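Local coordinates for protein amine Dehydrogenase (Pseudomonas putida, PDB 1JMX) that probably transfers electrons during amine oxidation through its two covalently bound c-type hemes, as the heme-carrying alpha subunit of a quinohemoprotein amine dehydrogenase, at residues A[375-380]-A[479-484]; A[388-393]-A[440-445]. All blocks are in the same frame, centred on the assembly; numbering follows the deposited sequence.

Interaction 1. Residues A[375-380]-A[479-484]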
ATOM      1  N   SER A 375      12.094  -6.525  -7.837  1.00 12.28           N
ATOM      2  CA  SER A 375      12.167  -5.367  -6.957  1.00 12.71           C
ATOM      3  C   SER A 375      11.253  -4.235  -7.408  1.00 12.02           C
ATOM      4  O   SER A 375      10.771  -4.217  -8.539  1.00 11.54           O
ATOM      5  CB  SER A 375      13.611  -4.863  -6.843  1.00 13.18           C
ATOM      6  OG  SER A 375      14.070  -4.316  -8.065  1.00 14.48           O
ATOM      7  N   ILE A 376      11.043  -3.276  -6.518  1.00 11.99           N
ATOM      8  CA  ILE A 376      10.183  -2.136  -6.798  1.00 12.55           C
ATOM      9  C   ILE A 376      10.937  -0.808  -6.709  1.00 12.25           C
ATOM     10  O   ILE A 376      11.520  -0.481  -5.675  1.00 13.65           O
ATOM     11  CB  ILE A 376       8.972  -2.082  -5.799  1.00 14.18           C
ATOM     12  CG1 ILE A 376       8.097  -3.331  -5.940  1.00 14.36           C
ATOM     13  CG2 ILE A 376       8.158  -0.797  -5.989  1.00 13.28           C
ATOM     14  CD1 ILE A 376       7.417  -3.455  -7.272  1.00 16.31           C
ATOM     15  N   ALA A 377      10.928  -0.065  -7.811  1.00 11.89           N
ATOM     16  CA  ALA A 377      11.540   1.259  -7.882  1.00 11.87           C
ATOM     17  C   ALA A 377      10.357   2.223  -7.862  1.00 10.85           C
ATOM     18  O   ALA A 377       9.265   1.870  -8.300  1.00 10.54           O
ATOM     19  CB  ALA A 377      12.328   1.407  -9.179  1.00 11.67           C
ATOM     20  N   ARG A 378      10.541   3.426  -7.335  1.00 10.95           N
ATOM     21  CA  ARG A 378       9.426   4.366  -7.285  1.00 10.21           C
ATOM     22  C   ARG A 378       9.807   5.765  -7.743  1.00 10.22           C
ATOM     23  O   ARG A 378      10.891   6.257  -7.453  1.00  9.64           O
ATOM     24  CB  ARG A 378       8.842   4.433  -5.863  1.00 11.31           C
ATOM     25  CG  ARG A 378       8.806   3.094  -5.130  1.00 14.40           C
ATOM     26  CD  ARG A 378       8.211   3.185  -3.734  1.00 14.00           C
ATOM     27  NE  ARG A 378       6.764   3.246  -3.815  1.00 17.25           N
ATOM     28  CZ  ARG A 378       5.928   2.355  -3.293  1.00 13.57           C
ATOM     29  NH1 ARG A 378       6.377   1.309  -2.612  1.00 12.52           N
ATOM     30  NH2 ARG A 378       4.631   2.486  -3.523  1.00 13.25           N
ATOM     31  N   ILE A 379       8.916   6.400  -8.487  1.00 10.69           N
ATOM     32  CA  ILE A 379       9.158   7.755  -8.937  1.00 11.52           C
ATOM     33  C   ILE A 379       9.100   8.627  -7.685  1.00 11.77           C
ATOM     34  O   ILE A 379       8.591   8.208  -6.652  1.00 10.90           O
ATOM     35  CB  ILE A 379       8.100   8.227  -9.982  1.00 12.72           C
ATOM     36  CG1 ILE A 379       6.688   8.170  -9.389  1.00 13.06           C
ATOM     37  CG2 ILE A 379       8.196   7.381 -11.255  1.00 11.42           C
ATOM     38  CD1 ILE A 379       5.585   8.555 -10.370  1.00 13.44           C
ATOM     39  N   GLY A 380       9.666   9.820  -7.772  1.00 12.62           N
ATOM     40  CA  GLY A 380       9.666  10.715  -6.636  1.00 12.42           C
ATOM     41  C   GLY A 380      10.219  12.068  -7.013  1.00 14.17           C
ATOM     42  O   GLY A 380      10.443  12.350  -8.195  1.00 14.17           O
ATOM     43  N   GLY A 479      16.672  -9.877 -14.678  1.00 19.80           N
ATOM     44  CA  GLY A 479      15.893  -9.549 -13.500  1.00 16.86           C
ATOM     45  C   GLY A 479      14.626  -8.826 -13.919  1.00 15.79           C
ATOM     46  O   GLY A 479      14.458  -8.480 -15.088  1.00 14.29           O
ATOM     47  N   HIS A 480      13.727  -8.617 -12.964  1.00 14.98           N
ATOM     48  CA  HIS A 480      12.466  -7.939 -13.226  1.00 13.52           C
ATOM     49  C   HIS A 480      12.282  -6.787 -12.257  1.00 13.00           C
ATOM     50  O   HIS A 480      12.299  -6.974 -11.042  1.00 12.76           O
ATOM     51  CB  HIS A 480      11.296  -8.917 -13.089  1.00 12.27           C
ATOM     52  CG  HIS A 480       9.970  -8.344 -13.495  1.00 11.36           C
ATOM     53  ND1 HIS A 480       8.776  -8.974 -13.226  1.00 10.77           N
ATOM     54  CD2 HIS A 480       9.653  -7.214 -14.169  1.00 10.20           C
ATOM     55  CE1 HIS A 480       7.781  -8.262 -13.717  1.00 10.56           C
ATOM     56  NE2 HIS A 480       8.288  -7.189 -14.294  1.00 11.29           N
ATOM     57  N   MET A 481      12.095  -5.596 -12.812  1.00 13.65           N
ATOM     58  CA  MET A 481      11.887  -4.406 -12.011  1.00 13.30           C
ATOM     59  C   MET A 481      10.665  -3.628 -12.480  1.00 13.40           C
ATOM     60  O   MET A 481      10.425  -3.479 -13.676  1.00 13.83           O
ATOM     61  CB  MET A 481      13.120  -3.497 -12.068  1.00 13.66           C
ATOM     62  CG  MET A 481      12.939  -2.174 -11.336  1.00 15.16           C
ATOM     63  SD  MET A 481      14.275  -1.002 -11.563  1.00 15.94           S
ATOM     64  CE  MET A 481      14.224  -0.766 -13.327  1.00 13.49           C
ATOM     65  N   ILE A 482       9.872  -3.165 -11.523  1.00 14.00           N
ATOM     66  CA  ILE A 482       8.696  -2.355 -11.817  1.00 13.14           C
ATOM     67  C   ILE A 482       8.917  -0.993 -11.160  1.00 12.90           C
ATOM     68  O   ILE A 482       9.265  -0.912  -9.982  1.00 12.29           O
ATOM     69  CB  ILE A 482       7.390  -2.998 -11.277  1.00 12.62           C
ATOM     70  CG1 ILE A 482       7.005  -4.210 -12.120  1.00 12.14           C
ATOM     71  CG2 ILE A 482       6.260  -1.987 -11.280  1.00 11.77           C
ATOM     72  CD1 ILE A 482       5.857  -4.982 -11.560  1.00 13.60           C
ATOM     73  N   VAL A 483       8.814   0.064 -11.958  1.00 12.36           N
ATOM     74  CA  VAL A 483       8.966   1.421 -11.458  1.00 11.91           C
ATOM     75  C   VAL A 483       7.551   1.937 -11.287  1.00 12.35           C
ATOM     76  O   VAL A 483       6.802   2.017 -12.259  1.00 11.89           O
ATOM     77  CB  VAL A 483       9.698   2.328 -12.466  1.00 10.79           C
ATOM     78  CG1 VAL A 483       9.911   3.704 -11.871  1.00 12.45           C
ATOM     79  CG2 VAL A 483      11.026   1.712 -12.870  1.00 11.42           C
ATOM     80  N   THR A 484       7.157   2.196 -10.043  1.00 14.41           N
ATOM     81  CA  THR A 484       5.817   2.710  -9.764  1.00 15.90           C
ATOM     82  C   THR A 484       5.700   4.028  -9.039  1.00 14.26           C
ATOM     83  O   THR A 484       6.670   4.767  -8.885  1.00 12.57           O
ATOM     84  CB  THR A 484       4.922   1.725  -9.003  1.00 18.13           C
ATOM     85  OG1 THR A 484       5.694   0.916  -8.099  1.00 20.91           O
ATOM     86  CG2 THR A 484       4.147   0.936  -9.965  1.00 20.16           C
TER
HETATM   87  O   HOH W   1      14.642  -6.780  -9.728  1.00 16.17           O
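Two parallel beta strands, 375-378 and 479-484, pair in the mixed sheet of the immunoglobulin-like (E-set) domain IV. The backbone ladder centres on Ala377, whose N donates to Ile482 O (2.9 Å) and whose O accepts from Thr484 N (2.8 Å). Ile379 N, past the strand end, still reaches Thr484 O at 2.8 Å. Apolar contacts divide between the faces. On one, Ala377 CB lies 3.9 Å from both Met481 SD and Val483 CG2, so a methyl group already fills the place between them; Phe393 and Phe443 pack on Met481 and continue this core. On the other, Ile376 and Ile482 point the same way: with CG1 beside the backbone N (chi1 -62°) and a second bend at chi2 (-65°), Ile376 brings CD1 to 4.0 Å from Ile482 CB, while its CG2 meets Thr484 OG1. An alanine at Ile376 removes CD1 and CG2, with their contacts to Ile482 and Thr484, and would probably loosen packing of this face against another protein chain. Arg378 gives NH2 to an acidic group of that chain and NE to Val485 O. Water bridges the ladder's start, 3.0 Å from Ser375 OG and donating to His480 O at 2.7 Å.

Interaction 2. Residues A[388-393]-A[440-445]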
ATOM      1  N   LYS A 388      12.902   9.614  -4.640  1.00 12.30           N
ATOM      2  CA  LYS A 388      12.912   8.542  -5.634  1.00 12.14           C
ATOM      3  C   LYS A 388      13.446   7.284  -4.954  1.00 12.42           C
ATOM      4  O   LYS A 388      14.291   7.365  -4.064  1.00 15.17           O
ATOM      5  CB  LYS A 388      13.829   8.888  -6.810  1.00  9.75           C
ATOM      6  CG  LYS A 388      13.502  10.171  -7.520  1.00  9.22           C
ATOM      7  CD  LYS A 388      14.356  10.332  -8.750  1.00 10.22           C
ATOM      8  CE  LYS A 388      14.032  11.609  -9.503  1.00 12.43           C
ATOM      9  NZ  LYS A 388      14.675  11.633 -10.853  1.00 15.68           N
ATOM     10  N   VAL A 389      12.896   6.135  -5.319  1.00 12.20           N
ATOM     11  CA  VAL A 389      13.341   4.860  -4.772  1.00 11.51           C
ATOM     12  C   VAL A 389      14.058   4.141  -5.914  1.00 12.37           C
ATOM     13  O   VAL A 389      13.446   3.770  -6.916  1.00 10.33           O
ATOM     14  CB  VAL A 389      12.160   4.010  -4.239  1.00 11.94           C
ATOM     15  CG1 VAL A 389      12.633   2.623  -3.849  1.00  9.93           C
ATOM     16  CG2 VAL A 389      11.522   4.701  -3.037  1.00 10.79           C
ATOM     17  N   GLN A 390      15.376   4.023  -5.771  1.00 13.48           N
ATOM     18  CA  GLN A 390      16.224   3.384  -6.767  1.00 13.64           C
ATOM     19  C   GLN A 390      16.145   1.866  -6.809  1.00 13.61           C
ATOM     20  O   GLN A 390      15.798   1.204  -5.827  1.00 14.88           O
ATOM     21  CB  GLN A 390      17.695   3.708  -6.497  1.00 13.00           C
ATOM     22  CG  GLN A 390      18.091   5.157  -6.472  1.00 13.49           C
ATOM     23  CD  GLN A 390      19.504   5.335  -5.937  1.00 12.90           C
ATOM     24  OE1 GLN A 390      20.035   4.468  -5.242  1.00 12.08           O
ATOM     25  NE2 GLN A 390      20.116   6.464  -6.261  1.00 14.22           N
ATOM     26  N   GLY A 391      16.492   1.333  -7.970  1.00 14.24           N
ATOM     27  CA  GLY A 391      16.589  -0.101  -8.140  1.00 14.26           C
ATOM     28  C   GLY A 391      18.100  -0.286  -8.019  1.00 14.34           C
ATOM     29  O   GLY A 391      18.860   0.481  -8.612  1.00 14.97           O
ATOM     30  N   ARG A 392      18.553  -1.210  -7.183  1.00 14.56           N
ATOM     31  CA  ARG A 392      19.992  -1.436  -7.029  1.00 14.37           C
ATOM     32  C   ARG A 392      20.246  -2.904  -7.258  1.00 14.41           C
ATOM     33  O   ARG A 392      19.684  -3.752  -6.566  1.00 14.15           O
ATOM     34  CB  ARG A 392      20.461  -0.995  -5.652  1.00 15.32           C
ATOM     35  CG  ARG A 392      20.424   0.505  -5.479  1.00 16.13           C
ATOM     36  CD  ARG A 392      20.877   0.887  -4.099  1.00 18.59           C
ATOM     37  NE  ARG A 392      21.330   2.268  -4.081  1.00 23.16           N
ATOM     38  CZ  ARG A 392      22.595   2.632  -4.238  1.00 21.39           C
ATOM     39  NH1 ARG A 392      23.540   1.715  -4.416  1.00 22.06           N
ATOM     40  NH2 ARG A 392      22.909   3.917  -4.246  1.00 23.33           N
ATOM     41  N   PHE A 393      21.098  -3.208  -8.230  1.00 14.57           N
ATOM     42  CA  PHE A 393      21.326  -4.595  -8.576  1.00 15.54           C
ATOM     43  C   PHE A 393      22.744  -5.094  -8.538  1.00 17.10           C
ATOM     44  O   PHE A 393      23.698  -4.325  -8.583  1.00 18.14           O
ATOM     45  CB  PHE A 393      20.726  -4.877  -9.952  1.00 13.66           C
ATOM     46  CG  PHE A 393      19.326  -4.380 -10.105  1.00 13.37           C
ATOM     47  CD1 PHE A 393      19.082  -3.112 -10.625  1.00 14.99           C
ATOM     48  CD2 PHE A 393      18.254  -5.160  -9.706  1.00 12.78           C
ATOM     49  CE1 PHE A 393      17.781  -2.628 -10.742  1.00 14.03           C
ATOM     50  CE2 PHE A 393      16.951  -4.686  -9.818  1.00 14.18           C
ATOM     51  CZ  PHE A 393      16.715  -3.418 -10.336  1.00 12.90           C
ATOM     52  N   ASP A 440      26.925   1.353 -13.107  1.00 21.04           N
ATOM     53  CA  ASP A 440      27.151   0.685 -11.828  1.00 18.73           C
ATOM     54  C   ASP A 440      26.037  -0.238 -11.325  1.00 17.46           C
ATOM     55  O   ASP A 440      26.216  -0.921 -10.314  1.00 17.47           O
ATOM     56  CB  ASP A 440      27.553   1.699 -10.747  1.00 21.02           C
ATOM     57  CG  ASP A 440      26.568   2.858 -10.603  1.00 23.31           C
ATOM     58  OD1 ASP A 440      25.673   3.035 -11.453  1.00 24.52           O
ATOM     59  OD2 ASP A 440      26.709   3.622  -9.622  1.00 25.81           O
ATOM     60  N   GLY A 441      24.923  -0.303 -12.058  1.00 15.33           N
ATOM     61  CA  GLY A 441      23.817  -1.162 -11.668  1.00 14.87           C
ATOM     62  C   GLY A 441      22.765  -0.476 -10.812  1.00 14.80           C
ATOM     63  O   GLY A 441      21.959  -1.133 -10.159  1.00 13.68           O
ATOM     64  N   VAL A 442      22.799   0.851 -10.797  1.00 14.27           N
ATOM     65  CA  VAL A 442      21.850   1.648 -10.040  1.00 13.22           C
ATOM     66  C   VAL A 442      20.878   2.279 -11.019  1.00 13.28           C
ATOM     67  O   VAL A 442      21.294   2.984 -11.943  1.00 13.54           O
ATOM     68  CB  VAL A 442      22.565   2.776  -9.255  1.00 13.08           C
ATOM     69  CG1 VAL A 442      21.563   3.755  -8.689  1.00 12.94           C
ATOM     70  CG2 VAL A 442      23.384   2.194  -8.138  1.00 12.67           C
ATOM     71  N   PHE A 443      19.593   1.973 -10.855  1.00 13.65           N
ATOM     72  CA  PHE A 443      18.552   2.542 -11.701  1.00 12.46           C
ATOM     73  C   PHE A 443      17.903   3.730 -10.987  1.00 12.71           C
ATOM     74  O   PHE A 443      17.383   3.591  -9.883  1.00 12.65           O
ATOM     75  CB  PHE A 443      17.480   1.502 -12.038  1.00 12.55           C
ATOM     76  CG  PHE A 443      16.439   2.006 -12.999  1.00 13.40           C
ATOM     77  CD1 PHE A 443      16.631   1.897 -14.372  1.00 13.59           C
ATOM     78  CD2 PHE A 443      15.271   2.604 -12.534  1.00 13.39           C
ATOM     79  CE1 PHE A 443      15.674   2.376 -15.272  1.00 14.99           C
ATOM     80  CE2 PHE A 443      14.310   3.085 -13.425  1.00 12.53           C
ATOM     81  CZ  PHE A 443      14.513   2.970 -14.799  1.00 13.29           C
ATOM     82  N   VAL A 444      17.965   4.897 -11.617  1.00 13.66           N
ATOM     83  CA  VAL A 444      17.381   6.121 -11.068  1.00 14.35           C
ATOM     84  C   VAL A 444      16.072   6.396 -11.810  1.00 14.58           C
ATOM     85  O   VAL A 444      16.085   6.768 -12.985  1.00 14.82           O
ATOM     86  CB  VAL A 444      18.353   7.334 -11.235  1.00 15.20           C
ATOM     87  CG1 VAL A 444      17.684   8.627 -10.793  1.00 14.63           C
ATOM     88  CG2 VAL A 444      19.639   7.099 -10.438  1.00 12.90           C
ATOM     89  N   PRO A 445      14.923   6.180 -11.140  1.00 15.88           N
ATOM     90  CA  PRO A 445      13.608   6.408 -11.750  1.00 15.42           C
ATOM     91  C   PRO A 445      13.332   7.867 -12.091  1.00 15.52           C
ATOM     92  O   PRO A 445      14.012   8.774 -11.604  1.00 16.04           O
ATOM     93  CB  PRO A 445      12.643   5.869 -10.691  1.00 15.73           C
ATOM     94  CG  PRO A 445      13.377   6.086  -9.417  1.00 17.24           C
ATOM     95  CD  PRO A 445      14.779   5.675  -9.763  1.00 14.74           C
TER
HETATM   96  O   HOH W   2      26.307  -3.444  -9.640  1.00 21.35           O
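In this antiparallel pairing of domain IV, the start of strand 391-400 meets the short strand 442-445, and side chains of opposite character go to its two faces. On the polar face Val442 spreads its two methyls against a pair of long side chains. CG1, anti to the backbone N (chi1 169°), rests against the amide of Gln390, 3.8 Å from its CD, crossing it obliquely. CG2 sits over one face of the Arg392 guanidinium, toward its rim, 3.8 Å from NH1. A branched apolar residue suits because it touches both flat groups at once. Gln390 OE1 takes weak bonds from Arg392 NE and NH2, steadying the guanidinium, and NH1 turns to Leu191 O. On the other face two phenylalanines diverge: Phe393 meets Phe443 CB with its ring edge, CE1 at 4.3 Å, while the Phe443 ring turns away from 388-393; both rings pack on Met481. Between them, Gly391 has no side chain; a CB would collide with the Phe393 ring. Its N and O exchange bonds with Phe443. At a positive phi of 93°, a CB on Gly441 would jam against Asp440 O and press on Phe393 O, so glycine suits this turn, and its O accepts from Phe393 N. At the other end Pro445 sets its ring CG 3.4 Å from Val389 O, and extended Lys388 follows until NZ donates to Pro445 O at 3.0 Å.

How the interactions relate
Strands 367-378 and 391-400 are sheet neighbours, so interactions 1 and 2 belong to the same mixed sheet, with centres about 8 Å apart. A probable backbone hydrogen bond joins them, Arg378 O to Val389 N at 2.9 Å. They share a core: Phe393 and Phe443 of interaction 2 pack on Met481 of interaction 1, Pro445 lies on Val483, and Phe393 CE2 is 3.4 Å from Ser375 OG. The opposite face of interaction 1 meets another protein chain, interaction 2 none. Neither forms a heme site: interaction 2 lies away from both, and the Arg378 side chain of interaction 1 is about 13 Å from a heme c and about 10 Å from the side chain of heme-binding Asn489.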